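Local coordinates for protein prepilin (Salmonella typhi, PDB 3FHV) that forms the subunit of the type IVb pilus, an adhesive surface fibre that probably binds the host chloride channel CFTR during typhoid infection, at residues Ser99-Ile104 with Asn148-Asn153. Residues are numbered along the deposited sequence; the frame is centred on the assembly and turned at random.
Sequences SACVSI and NTLVFN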
loop_
_atom_site.group_PDB
_atom_site.type_symbol
_atom_site.label_atom_id
_atom_site.label_comp_id
_atom_site.label_asym_id
_atom_site.label_seq_id
_atom_site.Cartn_x
_atom_site.Cartn_y
_atom_site.Cartn_z
ATOM N N SER A 99 -23.359 -3.167 9.457
ATOM C CA SER A 99 -22.522 -4.356 9.428
ATOM C C SER A 99 -21.042 -4.016 9.268
ATOM O O SER A 99 -20.195 -4.551 9.985
ATOM C CB SER A 99 -22.961 -5.277 8.289
ATOM O OG SER A 99 -22.115 -6.406 8.223
ATOM N N ALA A 100 -20.743 -3.126 8.327
ATOM C CA ALA A 100 -19.368 -2.715 8.068
ATOM C C ALA A 100 -18.780 -1.997 9.276
ATOM O O ALA A 100 -17.619 -2.191 9.611
ATOM C CB ALA A 100 -19.315 -1.810 6.845
ATOM N N CYS A 101 -19.584 -1.158 9.919
ATOM C CA CYS A 101 -19.134 -0.424 11.095
ATOM C C CYS A 101 -18.647 -1.391 12.173
ATOM O O CYS A 101 -17.632 -1.152 12.823
ATOM C CB CYS A 101 -20.281 0.431 11.629
ATOM S SG CYS A 101 -20.040 1.292 13.219
ATOM N N VAL A 102 -19.371 -2.487 12.364
ATOM C CA VAL A 102 -18.979 -3.466 13.369
ATOM C C VAL A 102 -17.692 -4.190 13.002
ATOM O O VAL A 102 -16.789 -4.328 13.828
ATOM C CB VAL A 102 -20.080 -4.519 13.589
ATOM C CG1 VAL A 102 -19.582 -5.590 14.560
ATOM C CG2 VAL A 102 -21.336 -3.845 14.139
ATOM N N SER A 103 -17.605 -4.655 11.761
ATOM C CA SER A 103 -16.416 -5.375 11.319
ATOM C C SER A 103 -15.178 -4.480 11.220
ATOM O O SER A 103 -14.079 -4.900 11.564
ATOM C CB SER A 103 -16.675 -6.035 9.964
ATOM O OG SER A 103 -16.889 -5.051 8.975
ATOM N N ILE A 104 -15.354 -3.254 10.745
ATOM C CA ILE A 104 -14.231 -2.342 10.614
ATOM C C ILE A 104 -13.719 -1.848 11.969
ATOM O O ILE A 104 -12.507 -1.828 12.212
ATOM C CB ILE A 104 -14.604 -1.130 9.745
ATOM C CG1 ILE A 104 -14.951 -1.599 8.322
ATOM C CG2 ILE A 104 -13.445 -0.138 9.704
ATOM C CD1 ILE A 104 -15.600 -0.510 7.465
ATOM N N ASN A 148 -23.200 5.605 10.257
ATOM C CA ASN A 148 -22.073 5.646 11.181
ATOM C C ASN A 148 -20.852 6.426 10.726
ATOM O O ASN A 148 -20.479 6.398 9.549
ATOM C CB ASN A 148 -21.644 4.216 11.527
ATOM C CG ASN A 148 -22.732 3.441 12.238
ATOM O OD1 ASN A 148 -23.069 3.740 13.379
ATOM N ND2 ASN A 148 -23.293 2.436 11.562
ATOM N N THR A 149 -20.246 7.137 11.677
ATOM C CA THR A 149 -19.022 7.890 11.439
ATOM C C THR A 149 -17.953 7.213 12.301
ATOM O O THR A 149 -18.110 7.108 13.512
ATOM C CB THR A 149 -19.139 9.362 11.900
ATOM O OG1 THR A 149 -20.189 10.007 11.177
ATOM C CG2 THR A 149 -17.828 10.115 11.649
ATOM N N LEU A 150 -16.880 6.748 11.673
ATOM C CA LEU A 150 -15.794 6.099 12.396
ATOM C C LEU A 150 -14.580 7.007 12.327
ATOM O O LEU A 150 -14.319 7.632 11.296
ATOM C CB LEU A 150 -15.456 4.735 11.769
ATOM C CG LEU A 150 -16.502 3.607 11.846
ATOM C CD1 LEU A 150 -15.985 2.356 11.119
ATOM C CD2 LEU A 150 -16.781 3.282 13.299
ATOM N N VAL A 151 -13.857 7.115 13.435
ATOM C CA VAL A 151 -12.647 7.927 13.453
ATOM C C VAL A 151 -11.511 7.103 14.037
ATOM O O VAL A 151 -11.664 6.485 15.086
ATOM C CB VAL A 151 -12.813 9.214 14.301
ATOM C CG1 VAL A 151 -11.561 10.073 14.172
ATOM C CG2 VAL A 151 -14.031 9.998 13.842
ATOM N N PHE A 152 -10.379 7.087 13.340
ATOM C CA PHE A 152 -9.214 6.345 13.795
ATOM C C PHE A 152 -8.111 7.350 14.126
ATOM O O PHE A 152 -7.683 8.125 13.267
ATOM C CB PHE A 152 -8.767 5.372 12.698
ATOM C CG PHE A 152 -9.899 4.569 12.112
ATOM C CD1 PHE A 152 -10.709 3.781 12.928
ATOM C CD2 PHE A 152 -10.163 4.610 10.748
ATOM C CE1 PHE A 152 -11.773 3.046 12.391
ATOM C CE2 PHE A 152 -11.215 3.885 10.201
ATOM C CZ PHE A 152 -12.027 3.097 11.022
ATOM N N ASN A 153 -7.655 7.331 15.374
ATOM C CA ASN A 153 -6.575 8.209 15.809
ATOM C C ASN A 153 -5.231 7.491 15.852
ATOM O O ASN A 153 -5.164 6.269 15.713
ATOM C CB ASN A 153 -6.893 8.811 17.179
ATOM C CG ASN A 153 -7.906 9.936 17.100
ATOM O OD1 ASN A 153 -9.114 9.708 17.178
ATOM N ND2 ASN A 153 -7.418 11.162 16.943
#
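In the globular head of this type IVb pilin, C101 and I104 of helix 98-111 pack against N148, L150 and F152 of strand 148-154, an inner strand of the antiparallel sheet. The axes of segments 99-104 and 148-153 run nearly parallel, at 18°, and approach to 9.4 Å. C101 and I104, roughly one helical turn apart, point toward the strand, and N148, L150 and F152 point back. With SG anti to its backbone N (chi1 173°), C101 lays its sulphur on the amide group of N148, 3.6 Å from CG, while C101 CB stands 3.6 Å from ND2. The same SG also lies 3.8 Å from CD2 of L150, and is bonded to C138 in a disulfide. L150 forks between the two helix residues: CD2 faces the sulphur, whereas CD1 meets CG2 of I104 at 3.8 Å, the two side chains crossing obliquely. I104 CG2 also reaches CZ of F152, at 3.8 Å and obliquely to the ring, which also meets the ring of Y14 from helix 8-25. No hydrogen bond joins the segments. The buried amide of N148 is instead satisfied by backbone atoms, OD1 accepting from T139 N and ND2 donating to V96 O, which should fix its rotation beside the sulphur. Helix and strand therefore meet through apolar and sulphur contacts, with the disulfide and this amide both tying the joint to C138-T139.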